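Local coordinates for DUF1254 domain-containing protein (PDB 3U07), which is of unknown function, a probably exported bacterial protein that combines DUF1254 and DUF1214 family regions in a single chain, at residues 109-121 with 298-310. The protein carries 2 engineered substitutions. Sequence-based numbering, arbitrary orientation.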
loop_
_atom_site.group_PDB
_atom_site.type_symbol
_atom_site.label_atom_id
_atom_site.label_comp_id
_atom_site.label_asym_id
_atom_site.label_seq_id
_atom_site.Cartn_x
_atom_site.Cartn_y
_atom_site.Cartn_z
ATOM N N TRP A 109 -8.013 0.972 -12.521
ATOM C CA TRP A 109 -7.474 -0.319 -12.098
ATOM C C TRP A 109 -5.988 -0.156 -11.877
ATOM O O TRP A 109 -5.361 0.742 -12.443
ATOM C CB TRP A 109 -7.705 -1.409 -13.146
ATOM C CG TRP A 109 -7.022 -1.154 -14.461
ATOM C CD1 TRP A 109 -7.518 -0.450 -15.521
ATOM C CD2 TRP A 109 -5.720 -1.603 -14.852
ATOM N NE1 TRP A 109 -6.608 -0.437 -16.550
ATOM C CE2 TRP A 109 -5.496 -1.139 -16.168
ATOM C CE3 TRP A 109 -4.723 -2.358 -14.219
ATOM C CZ2 TRP A 109 -4.310 -1.402 -16.862
ATOM C CZ3 TRP A 109 -3.545 -2.620 -14.909
ATOM C CH2 TRP A 109 -3.349 -2.145 -16.218
ATOM N N ILE A 110 -5.425 -1.017 -11.043
ATOM C CA ILE A 110 -4.001 -0.949 -10.771
ATOM C C ILE A 110 -3.463 -2.284 -10.272
ATOM O O ILE A 110 -4.124 -2.980 -9.498
ATOM C CB ILE A 110 -3.688 0.153 -9.721
ATOM C CG1 ILE A 110 -2.178 0.269 -9.513
ATOM C CG2 ILE A 110 -4.405 -0.156 -8.406
ATOM C CD1 ILE A 110 -1.766 1.538 -8.814
ATOM N N LEU A 111 -2.288 -2.658 -10.772
ATOM C CA LEU A 111 -1.607 -3.875 -10.335
ATOM C C LEU A 111 -0.416 -3.297 -9.569
ATOM O O LEU A 111 0.440 -2.628 -10.145
ATOM C CB LEU A 111 -1.132 -4.711 -11.524
ATOM C CG LEU A 111 -0.167 -5.868 -11.220
ATOM C CD1 LEU A 111 -0.772 -6.807 -10.181
ATOM C CD2 LEU A 111 0.133 -6.617 -12.510
ATOM N N HIS A 112 -0.377 -3.541 -8.266
ATOM C CA HIS A 112 0.673 -2.992 -7.419
ATOM C C HIS A 112 1.475 -4.084 -6.713
ATOM O O HIS A 112 0.909 -4.916 -6.010
ATOM C CB HIS A 112 0.013 -2.065 -6.393
ATOM C CG HIS A 112 0.955 -1.488 -5.386
ATOM N ND1 HIS A 112 0.577 -1.229 -4.085
ATOM C CD2 HIS A 112 2.247 -1.101 -5.485
ATOM C CE1 HIS A 112 1.597 -0.711 -3.427
ATOM N NE2 HIS A 112 2.624 -0.623 -4.255
ATOM N N THR A 113 2.794 -4.077 -6.900
ATOM C CA THR A 113 3.647 -5.071 -6.262
ATOM C C THR A 113 4.752 -4.395 -5.477
ATOM O O THR A 113 5.245 -3.339 -5.868
ATOM C CB THR A 113 4.300 -6.037 -7.298
ATOM O OG1 THR A 113 5.018 -5.277 -8.279
ATOM C CG2 THR A 113 3.239 -6.889 -7.995
HETATM N N MSE A 114 5.134 -5.011 -4.363
HETATM C CA MSE A 114 6.190 -4.475 -3.511
HETATM C C MSE A 114 7.083 -5.613 -3.053
HETATM O O MSE A 114 6.618 -6.742 -2.887
HETATM C CB MSE A 114 5.582 -3.769 -2.293
HETATM C CG MSE A 114 4.768 -2.531 -2.662
HETATM SE SE MSE A 114 4.034 -1.613 -1.113
HETATM C CE MSE A 114 2.577 -2.844 -0.827
ATOM N N ASP A 115 8.364 -5.327 -2.859
ATOM C CA ASP A 115 9.273 -6.364 -2.416
ATOM C C ASP A 115 9.381 -6.383 -0.898
ATOM O O ASP A 115 8.795 -5.533 -0.209
ATOM C CB ASP A 115 10.660 -6.209 -3.061
ATOM C CG ASP A 115 11.352 -4.900 -2.711
ATOM O OD1 ASP A 115 11.196 -4.403 -1.573
ATOM O OD2 ASP A 115 12.084 -4.378 -3.583
HETATM N N MSE A 116 10.127 -7.361 -0.388
HETATM C CA MSE A 116 10.307 -7.541 1.048
HETATM C C MSE A 116 11.133 -6.460 1.746
HETATM O O MSE A 116 11.384 -6.547 2.945
HETATM C CB MSE A 116 10.911 -8.923 1.308
HETATM C CG MSE A 116 10.003 -10.059 0.855
HETATM SE SE MSE A 116 8.306 -10.063 1.811
HETATM C CE MSE A 116 9.009 -10.782 3.453
ATOM N N GLY A 117 11.569 -5.455 0.998
ATOM C CA GLY A 117 12.327 -4.379 1.612
ATOM C C GLY A 117 11.410 -3.172 1.729
ATOM O O GLY A 117 11.829 -2.073 2.102
ATOM N N HIS A 118 10.145 -3.417 1.392
ATOM C CA HIS A 118 9.050 -2.443 1.391
ATOM C C HIS A 118 9.168 -1.365 0.313
ATOM O O HIS A 118 8.823 -0.205 0.535
ATOM C CB HIS A 118 8.866 -1.799 2.775
ATOM C CG HIS A 118 7.486 -1.249 2.997
ATOM N ND1 HIS A 118 7.199 0.097 2.937
ATOM C CD2 HIS A 118 6.310 -1.874 3.247
ATOM C CE1 HIS A 118 5.903 0.278 3.141
ATOM N NE2 HIS A 118 5.342 -0.902 3.330
ATOM N N TYR A 119 9.664 -1.768 -0.857
ATOM C CA TYR A 119 9.779 -0.869 -2.006
ATOM C C TYR A 119 8.756 -1.289 -3.049
ATOM O O TYR A 119 8.616 -2.479 -3.341
ATOM C CB TYR A 119 11.147 -0.960 -2.687
ATOM C CG TYR A 119 12.289 -0.357 -1.932
ATOM C CD1 TYR A 119 13.155 -1.155 -1.191
ATOM C CD2 TYR A 119 12.518 1.016 -1.968
ATOM C CE1 TYR A 119 14.223 -0.603 -0.504
ATOM C CE2 TYR A 119 13.586 1.581 -1.284
ATOM C CZ TYR A 119 14.434 0.764 -0.553
ATOM O OH TYR A 119 15.488 1.311 0.136
ATOM N N THR A 120 8.033 -0.323 -3.604
ATOM C CA THR A 120 7.088 -0.643 -4.664
ATOM C C THR A 120 7.981 -0.927 -5.888
ATOM O O THR A 120 8.892 -0.149 -6.183
ATOM C CB THR A 120 6.151 0.553 -4.956
ATOM O OG1 THR A 120 5.114 0.600 -3.963
ATOM C CG2 THR A 120 5.530 0.427 -6.340
ATOM N N ASN A 121 7.770 -2.054 -6.562
ATOM C CA ASN A 121 8.585 -2.361 -7.738
ATOM C C ASN A 121 7.769 -2.440 -9.019
ATOM O O ASN A 121 8.301 -2.699 -10.095
ATOM C CB ASN A 121 9.414 -3.647 -7.541
ATOM C CG ASN A 121 8.587 -4.845 -7.084
ATOM O OD1 ASN A 121 7.364 -4.883 -7.224
ATOM N ND2 ASN A 121 9.275 -5.850 -6.551
ATOM N N PHE A 298 12.503 6.453 5.573
ATOM C CA PHE A 298 11.965 5.369 4.751
ATOM C C PHE A 298 11.169 4.423 5.653
ATOM O O PHE A 298 10.078 3.961 5.300
ATOM C CB PHE A 298 13.102 4.586 4.082
ATOM C CG PHE A 298 12.630 3.423 3.249
ATOM C CD1 PHE A 298 12.111 3.627 1.973
ATOM C CD2 PHE A 298 12.689 2.121 3.748
ATOM C CE1 PHE A 298 11.657 2.555 1.206
ATOM C CE2 PHE A 298 12.236 1.038 2.986
ATOM C CZ PHE A 298 11.719 1.259 1.711
ATOM N N ALA A 299 11.729 4.147 6.828
ATOM C CA ALA A 299 11.100 3.266 7.807
ATOM C C ALA A 299 9.725 3.767 8.258
ATOM O O ALA A 299 8.844 2.963 8.577
ATOM C CB ALA A 299 12.018 3.102 9.023
ATOM N N GLU A 300 9.533 5.085 8.300
ATOM C CA GLU A 300 8.235 5.613 8.722
ATOM C C GLU A 300 7.155 5.224 7.712
ATOM O O GLU A 300 5.960 5.238 8.023
ATOM C CB GLU A 300 8.285 7.143 8.880
ATOM C CG GLU A 300 9.149 7.660 10.049
ATOM C CD GLU A 300 8.626 7.254 11.432
ATOM O OE1 GLU A 300 7.457 6.833 11.547
ATOM O OE2 GLU A 300 9.392 7.374 12.413
ATOM N N GLY A 301 7.576 4.877 6.498
ATOM C CA GLY A 301 6.618 4.469 5.484
ATOM C C GLY A 301 5.899 3.224 5.962
ATOM O O GLY A 301 4.689 3.082 5.783
ATOM N N THR A 302 6.653 2.319 6.580
ATOM C CA THR A 302 6.098 1.078 7.106
ATOM C C THR A 302 5.361 1.349 8.425
ATOM O O THR A 302 4.287 0.796 8.684
ATOM C CB THR A 302 7.221 0.035 7.374
ATOM O OG1 THR A 302 7.681 -0.513 6.132
ATOM C CG2 THR A 302 6.709 -1.089 8.264
ATOM N N TYR A 303 5.955 2.200 9.253
ATOM C CA TYR A 303 5.376 2.533 10.545
ATOM C C TYR A 303 4.025 3.209 10.435
ATOM O O TYR A 303 3.078 2.847 11.136
ATOM C CB TYR A 303 6.324 3.444 11.326
ATOM C CG TYR A 303 5.860 3.716 12.739
ATOM C CD1 TYR A 303 5.956 2.736 13.724
ATOM C CD2 TYR A 303 5.315 4.949 13.089
ATOM C CE1 TYR A 303 5.524 2.979 15.022
ATOM C CE2 TYR A 303 4.876 5.200 14.386
ATOM C CZ TYR A 303 4.987 4.213 15.344
ATOM O OH TYR A 303 4.571 4.457 16.628
ATOM N N LEU A 304 3.927 4.184 9.551
ATOM C CA LEU A 304 2.675 4.892 9.431
ATOM C C LEU A 304 1.663 4.161 8.519
ATOM O O LEU A 304 0.519 3.952 8.940
ATOM C CB LEU A 304 2.960 6.349 8.983
ATOM C CG LEU A 304 3.712 7.155 10.087
ATOM C CD1 LEU A 304 4.206 8.503 9.574
ATOM C CD2 LEU A 304 2.800 7.358 11.295
ATOM N N GLY A 305 2.098 3.635 7.362
ATOM C CA GLY A 305 1.146 2.957 6.475
ATOM C C GLY A 305 1.644 1.850 5.556
ATOM O O GLY A 305 1.502 1.899 4.324
ATOM N N GLN A 306 2.150 0.800 6.186
ATOM C CA GLN A 306 2.699 -0.344 5.481
ATOM C C GLN A 306 1.933 -0.798 4.252
ATOM O O GLN A 306 0.706 -0.845 4.256
ATOM C CB GLN A 306 2.887 -1.516 6.452
ATOM C CG GLN A 306 3.742 -2.653 5.902
ATOM C CD GLN A 306 3.817 -3.829 6.861
ATOM O OE1 GLN A 306 2.811 -4.219 7.451
ATOM N NE2 GLN A 306 5.009 -4.409 7.014
ATOM N N TRP A 307 2.685 -1.118 3.201
ATOM C CA TRP A 307 2.132 -1.583 1.930
ATOM C C TRP A 307 1.394 -0.490 1.149
ATOM O O TRP A 307 0.694 -0.775 0.180
ATOM C CB TRP A 307 1.191 -2.774 2.162
ATOM C CG TRP A 307 1.819 -3.898 2.937
ATOM C CD1 TRP A 307 1.335 -4.482 4.077
ATOM C CD2 TRP A 307 3.056 -4.565 2.643
ATOM N NE1 TRP A 307 2.189 -5.471 4.507
ATOM C CE2 TRP A 307 3.248 -5.548 3.642
ATOM C CE3 TRP A 307 4.009 -4.441 1.621
ATOM C CZ2 TRP A 307 4.368 -6.385 3.662
ATOM C CZ3 TRP A 307 5.122 -5.279 1.641
ATOM C CH2 TRP A 307 5.285 -6.243 2.652
ATOM N N GLY A 308 1.567 0.760 1.567
ATOM C CA GLY A 308 0.905 1.855 0.885
ATOM C C GLY A 308 1.461 2.175 -0.492
ATOM O O GLY A 308 2.650 1.994 -0.771
ATOM N N LEU A 309 0.574 2.643 -1.363
ATOM C CA LEU A 309 0.934 3.026 -2.726
ATOM C C LEU A 309 1.730 4.325 -2.729
ATOM O O LEU A 309 1.570 5.160 -1.838
ATOM C CB LEU A 309 -0.328 3.259 -3.563
ATOM C CG LEU A 309 -1.054 2.090 -4.223
ATOM C CD1 LEU A 309 -2.435 2.537 -4.669
ATOM C CD2 LEU A 309 -0.244 1.594 -5.422
ATOM N N PRO A 310 2.620 4.497 -3.718
ATOM C CA PRO A 310 3.398 5.736 -3.790
ATOM C C PRO A 310 2.336 6.824 -3.998
ATOM O O PRO A 310 1.343 6.601 -4.689
ATOM C CB PRO A 310 4.263 5.523 -5.028
ATOM C CG PRO A 310 4.503 4.021 -4.996
ATOM C CD PRO A 310 3.121 3.496 -4.678
HETATM O O HOH W 1 5.196 2.089 -1.789
#
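His118 reaches from the hairpin turn to the loop that follows helix 295-305, and its NE2 accepts the backbone N-H of Trp307 at 2.7 Å, almost straight (177°) and close to the imidazole plane. One face of that ring is covered by Thr302, whose OG1 sits over its centre, 3.2 Å from His118 CG. CD2 of the same imidazole lies over a face of the Trp307 indole, with the two rings oblique at 47°. At the indole edge comes selenomethionine Met114: its chain bends at the last torsion (chi3 -78°), bringing CE to an apolar touch 3.3 Å from Trp307 CE3, while SE lies in the indole plane at its edge as the Met-aromatic partner. Toward the start of strand 109-115, Leu309 of the loop lays CD2 on one face of the His112 imidazole, a CH-pi contact 3.3 Å from the ring centroid, and meets Ile110 tip to tip. His112 NE2 and Thr120 OG1 share a hydrogen bond of 2.8 Å, and a water joins that hydroxyl to Gly308 O, donating to the carbonyl at 2.7 Å. The other end of the contact is aromatic: Phe298 sets CE1 and CZ over a face of Tyr119, and Gly117 O lies at the Phe298 edge.

Behind these groups, Asp115 shapes the turn. Its OD1 takes the N-H groups of Gly117, closing an Asx turn, and Tyr119 from opposite faces of the carboxylate, while OD2 forms a salt bridge with Arg287. Arg295 hydrogen-bonds Tyr119 OH and makes a cation-pi contact with Phe298. The contact thus fastens the 109-115/120-125 hairpin to helix 295-305 and the loop that follows it. Because His118 NE2 accepts a hydrogen bond from the backbone N-H of Trp307, the rotation of its ring is fixed and the turn is tied to the loop.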